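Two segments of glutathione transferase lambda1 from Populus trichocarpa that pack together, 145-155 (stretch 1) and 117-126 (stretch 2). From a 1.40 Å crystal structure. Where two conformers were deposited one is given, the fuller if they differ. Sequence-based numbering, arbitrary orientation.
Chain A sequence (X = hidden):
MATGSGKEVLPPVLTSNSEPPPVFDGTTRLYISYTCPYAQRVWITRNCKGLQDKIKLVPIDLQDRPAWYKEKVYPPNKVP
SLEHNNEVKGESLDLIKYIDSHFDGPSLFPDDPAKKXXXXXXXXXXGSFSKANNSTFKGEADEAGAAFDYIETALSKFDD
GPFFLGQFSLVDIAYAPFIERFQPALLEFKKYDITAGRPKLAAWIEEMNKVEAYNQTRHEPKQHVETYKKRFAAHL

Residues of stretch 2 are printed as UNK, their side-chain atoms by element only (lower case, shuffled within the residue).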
ATOM      1  N   GLY A 145       3.333  15.074 -13.987  1.00 17.84           N
ATOM      2  CA  GLY A 145       2.141  15.344 -14.776  1.00 17.26           C
ATOM      3  C   GLY A 145       1.811  14.213 -15.731  1.00 15.89           C
ATOM      4  O   GLY A 145       0.665  13.761 -15.795  1.00 15.85           O
ATOM      5  N   ALA A 146       2.814  13.740 -16.462  1.00 16.74           N
ATOM      6  CA  ALA A 146       2.632  12.632 -17.393  1.00 16.22           C
ATOM      7  C   ALA A 146       2.186  11.374 -16.661  1.00 14.79           C
ATOM      8  O   ALA A 146       1.359  10.616 -17.165  1.00 16.00           O
ATOM      9  CB  ALA A 146       3.916  12.370 -18.150  1.00 15.93           C
ATOM     10  N   ALA A 147       2.716  11.165 -15.464  1.00 14.99           N
ATOM     11  CA  ALA A 147       2.365   9.990 -14.677  1.00 13.66           C
ATOM     12  C   ALA A 147       0.914  10.062 -14.233  1.00 13.51           C
ATOM     13  O   ALA A 147       0.168   9.072 -14.302  1.00 14.39           O
ATOM     14  CB  ALA A 147       3.289   9.862 -13.477  1.00 13.90           C
ATOM     15  N   PHE A 148       0.495  11.237 -13.783  1.00 12.51           N
ATOM     16  CA  PHE A 148      -0.895  11.386 -13.367  1.00 11.32           C
ATOM     17  C   PHE A 148      -1.852  11.422 -14.553  1.00 12.40           C
ATOM     18  O   PHE A 148      -3.024  11.062 -14.415  1.00 12.94           O
ATOM     19  CB  PHE A 148      -1.073  12.573 -12.415  1.00 11.60           C
ATOM     20  CG  PHE A 148      -0.674  12.265 -11.000  1.00 11.48           C
ATOM     21  CD1 PHE A 148      -1.534  11.545 -10.179  1.00 12.56           C
ATOM     22  CD2 PHE A 148       0.563  12.655 -10.500  1.00 12.14           C
ATOM     23  CE1 PHE A 148      -1.185  11.237  -8.878  1.00 12.50           C
ATOM     24  CE2 PHE A 148       0.919  12.353  -9.188  1.00 12.22           C
ATOM     25  CZ  PHE A 148       0.042  11.638  -8.381  1.00 13.79           C
ATOM     26  N   ASP A 149      -1.360  11.827 -15.718  1.00 12.77           N
ATOM     27  CA  ASP A 149      -2.127  11.695 -16.955  1.00 13.37           C
ATOM     28  C   ASP A 149      -2.388  10.219 -17.265  1.00 12.84           C
ATOM     29  O   ASP A 149      -3.501   9.841 -17.668  1.00 14.38           O
ATOM     30  CB  ASP A 149      -1.393  12.344 -18.126  1.00 15.54           C
ATOM     31  CG  ASP A 149      -1.453  13.847 -18.090  1.00 17.77           C
ATOM     32  OD1 ASP A 149      -2.254  14.403 -17.305  1.00 17.80           O
ATOM     33  OD2 ASP A 149      -0.696  14.472 -18.860  1.00 19.63           O
ATOM     34  N   TYR A 150      -1.381   9.379 -17.059  1.00 14.17           N
ATOM     35  CA  TYR A 150      -1.538   7.946 -17.277  1.00 14.38           C
ATOM     36  C   TYR A 150      -2.615   7.391 -16.344  1.00 14.17           C
ATOM     37  O   TYR A 150      -3.469   6.603 -16.759  1.00 14.65           O
ATOM     38  CB  TYR A 150      -0.209   7.211 -17.065  1.00 16.10           C
ATOM     39  CG  TYR A 150      -0.281   5.734 -17.375  1.00 19.05           C
ATOM     40  CD1 TYR A 150      -0.714   4.825 -16.418  1.00 21.11           C
ATOM     41  CD2 TYR A 150       0.077   5.249 -18.626  1.00 21.35           C
ATOM     42  CE1 TYR A 150      -0.791   3.472 -16.697  1.00 23.29           C
ATOM     43  CE2 TYR A 150       0.010   3.898 -18.915  1.00 23.69           C
ATOM     44  CZ  TYR A 150      -0.427   3.013 -17.946  1.00 24.76           C
ATOM     45  OH  TYR A 150      -0.500   1.665 -18.229  1.00 26.33           O
ATOM     46  N   ILE A 151      -2.574   7.811 -15.089  1.00 14.28           N
ATOM     47  CA  ILE A 151      -3.553   7.387 -14.093  1.00 13.65           C
ATOM     48  C   ILE A 151      -4.970   7.836 -14.473  1.00 13.19           C
ATOM     49  O   ILE A 151      -5.929   7.055 -14.393  1.00 12.82           O
ATOM     50  CB  ILE A 151      -3.177   7.925 -12.687  1.00 13.83           C
ATOM     51  CG1 ILE A 151      -1.854   7.304 -12.221  1.00 16.49           C
ATOM     52  CG2 ILE A 151      -4.294   7.681 -11.679  1.00 14.95           C
ATOM     53  CD1 ILE A 151      -1.865   5.795 -12.218  1.00 17.73           C
ATOM     54  N   GLU A 152      -5.094   9.088 -14.904  1.00 13.09           N
ATOM     55  CA  GLU A 152      -6.383   9.647 -15.300  1.00 13.37           C
ATOM     56  C   GLU A 152      -6.974   8.841 -16.449  1.00 12.79           C
ATOM     57  O   GLU A 152      -8.164   8.486 -16.435  1.00 13.38           O
ATOM     58  CB  GLU A 152      -6.224  11.122 -15.692  1.00 12.85           C
ATOM     59  CG  GLU A 152      -7.502  11.764 -16.212  1.00 14.14           C
ATOM     60  CD  GLU A 152      -8.531  11.992 -15.128  1.00 14.97           C
ATOM     61  OE1 GLU A 152      -8.195  11.888 -13.930  1.00 15.96           O
ATOM     62  OE2 GLU A 152      -9.691  12.280 -15.492  1.00 15.45           O
ATOM     63  N   THR A 153      -6.139   8.524 -17.431  1.00 13.65           N
ATOM     64  CA  THR A 153      -6.577   7.735 -18.575  1.00 15.53           C
ATOM     65  C   THR A 153      -6.973   6.323 -18.149  1.00 15.92           C
ATOM     66  O   THR A 153      -8.006   5.807 -18.579  1.00 16.38           O
ATOM     67  CB  THR A 153      -5.500   7.689 -19.677  1.00 17.31           C
ATOM     68  OG1 THR A 153      -5.331   9.004 -20.218  1.00 20.43           O
ATOM     69  CG2 THR A 153      -5.911   6.740 -20.794  1.00 18.68           C
ATOM     70  N   ALA A 154      -6.175   5.710 -17.283  1.00 15.18           N
ATOM     71  CA  ALA A 154      -6.483   4.371 -16.784  1.00 15.11           C
ATOM     72  C   ALA A 154      -7.841   4.329 -16.090  1.00 14.21           C
ATOM     73  O   ALA A 154      -8.568   3.350 -16.204  1.00 14.15           O
ATOM     74  CB  ALA A 154      -5.397   3.885 -15.846  1.00 14.30           C
ATOM     75  N   LEU A 155      -8.193   5.400 -15.392  1.00 13.56           N
ATOM     76  CA  LEU A 155      -9.469   5.459 -14.684  1.00 14.26           C
ATOM     77  C   LEU A 155     -10.693   5.561 -15.601  1.00 17.04           C
ATOM     78  O   LEU A 155     -11.827   5.436 -15.139  1.00 15.44           O
ATOM     79  CB  LEU A 155      -9.449   6.603 -13.678  1.00 12.79           C
ATOM     80  CG  LEU A 155      -8.611   6.287 -12.434  1.00 13.22           C
ATOM     81  CD1 LEU A 155      -8.321   7.577 -11.681  1.00 12.85           C
ATOM     82  CD2 LEU A 155      -9.309   5.266 -11.528  1.00 13.90           C
ATOM     83  N   UNK A 117      -6.205  -8.586 -16.638  1.00 18.58           N
ATOM     84  CA  UNK A 117      -5.141  -8.184 -17.563  0.53 19.42           C
ATOM     85  C   UNK A 117      -4.780  -6.712 -17.397  1.00 19.28           C
ATOM     86  O   UNK A 117      -3.605  -6.348 -17.378  1.00 19.43           O
ATOM     87  o   UNK A 117      -4.573  -7.326 -22.360  0.53 29.12           O
ATOM     88  c   UNK A 117      -5.551  -8.453 -19.014  0.53 22.27           C
ATOM     89  o   UNK A 117      -6.024  -8.828 -21.695  0.53 29.51           O
ATOM     90  c   UNK A 117      -5.096  -8.025 -21.469  0.53 27.98           C
ATOM     91  c   UNK A 117      -4.588  -7.882 -20.048  0.53 24.67           C
ATOM     92  N   UNK A 118      -5.795  -5.868 -17.283  1.00 18.36           N
ATOM     93  CA  UNK A 118      -5.574  -4.442 -17.107  1.00 17.38           C
ATOM     94  C   UNK A 118      -4.896  -4.198 -15.769  1.00 17.06           C
ATOM     95  O   UNK A 118      -4.004  -3.347 -15.660  1.00 17.77           O
ATOM     96  c   UNK A 118      -6.753  -2.196 -17.279  1.00 18.63           C
ATOM     97  c   UNK A 118      -7.269  -1.377 -16.292  1.00 19.19           C
ATOM     98  c   UNK A 118      -6.122  -1.617 -18.367  1.00 20.30           C
ATOM     99  c   UNK A 118      -5.991  -0.245 -18.453  1.00 21.32           C
ATOM    100  c   UNK A 118      -7.135  -0.008 -16.374  1.00 20.06           C
ATOM    101  c   UNK A 118      -6.903  -3.687 -17.188  1.00 16.99           C
ATOM    102  c   UNK A 118      -6.506   0.559 -17.455  1.00 20.74           C
ATOM    103  N   UNK A 119      -5.308  -4.960 -14.757  1.00 15.60           N
ATOM    104  CA  UNK A 119      -4.716  -4.861 -13.427  1.00 15.71           C
ATOM    105  C   UNK A 119      -3.223  -5.130 -13.485  1.00 16.28           C
ATOM    106  O   UNK A 119      -2.439  -4.439 -12.839  1.00 16.58           O
ATOM    107  c   UNK A 119      -5.394  -5.823 -12.457  1.00 17.04           C
ATOM    108  N   UNK A 120      -2.827  -6.133 -14.255  1.00 17.08           N
ATOM    109  CA  UNK A 120      -1.414  -6.447 -14.361  1.00 17.38           C
ATOM    110  C   UNK A 120      -0.648  -5.316 -15.049  1.00 17.23           C
ATOM    111  O   UNK A 120       0.470  -5.002 -14.649  1.00 19.16           O
ATOM    112  o   UNK A 120      -2.001  -9.404 -11.889  1.00 26.22           O
ATOM    113  c   UNK A 120      -1.207  -7.804 -15.037  1.00 18.16           C
ATOM    114  c   UNK A 120      -1.239  -9.031 -12.803  1.00 25.07           C
ATOM    115  o   UNK A 120      -0.050  -8.711 -12.593  1.00 27.65           O
ATOM    116  c   UNK A 120      -1.787  -8.966 -14.228  1.00 22.35           C
ATOM    117  N   UNK A 121      -1.258  -4.676 -16.046  1.00 18.64           N
ATOM    118  CA  UNK A 121      -0.667  -3.477 -16.648  1.00 18.84           C
ATOM    119  C   UNK A 121      -0.433  -2.387 -15.598  1.00 17.77           C
ATOM    120  O   UNK A 121       0.608  -1.722 -15.593  1.00 17.74           O
ATOM    121  c   UNK A 121      -1.558  -2.920 -17.769  1.00 22.27           C
ATOM    122  c   UNK A 121      -1.599  -3.815 -18.993  1.00 26.62           C
ATOM    123  o   UNK A 121      -2.574  -3.705 -19.767  1.00 28.42           O
ATOM    124  o   UNK A 121      -0.657  -4.611 -19.191  1.00 28.66           O
ATOM    125  N   UNK A 122      -1.398  -2.212 -14.700  1.00 16.68           N
ATOM    126  CA  UNK A 122      -1.316  -1.161 -13.687  1.00 16.61           C
ATOM    127  C   UNK A 122      -0.345  -1.493 -12.561  1.00 15.09           C
ATOM    128  O   UNK A 122       0.362  -0.614 -12.067  1.00 16.34           O
ATOM    129  c   UNK A 122      -4.993   0.049 -13.516  1.00 17.41           C
ATOM    130  c   UNK A 122      -3.031   1.066 -14.709  1.00 20.79           C
ATOM    131  c   UNK A 122      -2.705  -0.855 -13.130  1.00 16.54           C
ATOM    132  c   UNK A 122      -3.640  -0.213 -14.153  1.00 18.47           C
ATOM    133  N   UNK A 123      -0.300  -2.752 -12.150  1.00 15.84           N
ATOM    134  CA  UNK A 123       0.728  -3.183 -11.203  1.00 16.21           C
ATOM    135  C   UNK A 123       2.126  -2.959 -11.775  1.00 17.90           C
ATOM    136  O   UNK A 123       3.027  -2.503 -11.069  1.00 18.53           O
ATOM    137  c   UNK A 123      -1.418  -6.035 -10.169  1.00 16.60           C
ATOM    138  c   UNK A 123      -0.876  -4.122  -8.848  1.00 15.57           C
ATOM    139  c   UNK A 123      -2.499  -6.306  -9.340  1.00 17.86           C
ATOM    140  c   UNK A 123      -0.605  -4.936  -9.935  1.00 15.02           C
ATOM    141  c   UNK A 123      -2.766  -5.479  -8.262  1.00 17.96           C
ATOM    142  c   UNK A 123       0.560  -4.657 -10.839  1.00 15.80           C
ATOM    143  c   UNK A 123      -1.956  -4.387  -8.014  1.00 16.95           C
ATOM    144  N   UNK A 124       2.292  -3.274 -13.056  1.00 17.89           N
ATOM    145  CA  UNK A 124       3.584  -3.129 -13.728  1.00 18.61           C
ATOM    146  C   UNK A 124       3.988  -1.667 -13.798  1.00 18.37           C
ATOM    147  O   UNK A 124       5.172  -1.346 -13.831  1.00 20.88           O
ATOM    148  c   UNK A 124       3.510  -3.702 -15.141  1.00 20.14           C
ATOM    149  o   UNK A 124       3.457  -5.120 -15.125  1.00 22.19           O
ATOM    150  N   UNK A 125       3.000  -0.784 -13.828  1.00 17.50           N
ATOM    151  CA  UNK A 125       3.262   0.649 -13.935  1.00 15.68           C
ATOM    152  C   UNK A 125       3.689   1.306 -12.619  1.00 15.06           C
ATOM    153  O   UNK A 125       4.184   2.438 -12.623  1.00 16.13           O
ATOM    154  c   UNK A 125       1.722   3.814 -14.010  1.00 20.84           C
ATOM    155  c   UNK A 125       2.257   2.824 -14.820  1.00 19.33           C
ATOM    156  c   UNK A 125       1.934   5.154 -14.284  1.00 20.44           C
ATOM    157  c   UNK A 125       2.028   1.364 -14.513  1.00 17.34           C
ATOM    158  c   UNK A 125       3.233   4.548 -16.197  1.00 22.70           C
ATOM    159  o   UNK A 125       2.908   6.848 -15.658  1.00 24.34           O
ATOM    160  c   UNK A 125       3.020   3.214 -15.915  1.00 20.52           C
ATOM    161  c   UNK A 125       2.689   5.515 -15.380  1.00 21.41           C
ATOM    162  N   UNK A 126       3.524   0.612 -11.495  1.00 15.16           N
ATOM    163  CA  UNK A 126       3.793   1.232 -10.189  1.00 16.28           C
ATOM    164  C   UNK A 126       5.214   1.772 -10.039  1.00 16.93           C
ATOM    165  O   UNK A 126       5.401   2.845  -9.475  1.00 15.39           O
ATOM    166  c   UNK A 126       3.479   0.300  -8.988  1.00 15.66           C
ATOM    167  c   UNK A 126       1.980  -0.015  -8.911  1.00 15.84           C
ATOM    168  o   UNK A 126       4.240  -0.907  -9.095  1.00 17.71           O
TER

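Position 117 carries five side-chain atoms, three carbons in a row with two oxygens on the last. The chain is extended and stays beyond the reach of stretch 1; it is Glu-117. At position 118 one carbon leads to a six-carbon ring without a heteroatom. A carbon of this ring lies 3.9 Å from CB of Ala-154, and the ring turns its edge to the carbonyl oxygen of the same residue. This is Phe-118, with CE2 3.7 Å from Ala-154 O.

Position 119 has a single side-chain carbon, buried and far from stretch 1, and is Ala-119. Position 120 repeats the pattern of three carbons ending in two oxygens, again out of reach of stretch 1; it is Glu-120, whose carboxylate oxygens are hydrogen-bonded elsewhere in the structure. At position 121 there are two carbons, the second bearing two oxygens, one carbon shorter than its predecessor. This is Asp-121; its CA-to-CB bond points toward stretch 1, but the closest approach of the exposed side chain, CB to Tyr-150 OH, is 4.7 Å.

Four carbons, forked at the second, occupy position 122. One branch tip reaches both Ala-154 and the ring edge of Tyr-150, and the residue is Leu-122: CD2 lies 3.9 Å from Ala-154 CB and 3.8 Å from Tyr-150 CE1. Position 123 has one carbon and a six-carbon ring, buried but out of reach of stretch 1, and is Phe-123. One carbon and one oxygen at position 124 give Ser-124, exposed and without a contact to stretch 1.

At position 125 one carbon carries a six-carbon ring bearing an oxygen. The ring lies over that of Tyr-150, and its oxygen sits 3.3 Å from CA of Ala-147. This is Tyr-125. Position 126 has one carbon holding an oxygen and a second carbon; it is Thr-126, whose OG1 donates a hydrogen bond to Phe-123 O (2.8 Å) within its own helix.

The two helices run nearly antiparallel, at 167°, with their axes 12.2 Å apart at closest approach. Side chains fill this wide gap, without a hydrogen bond across it. At its centre Tyr-150 and Tyr-125, both with chi1 in t and CB directed at the partner helix, stack face to face, centroids 3.8 Å apart and planes at 17°. Farther along, the small Ala-154 leaves its CB to Leu-122 and Phe-118, whose side-chain ends come nearer than their sideways CA-to-CB bonds suggest. The contact, burying 347 Å² in all, thus joins an aromatic stack to a small apolar cluster.

Stretch 2 117-126: EFAEDLFSYT
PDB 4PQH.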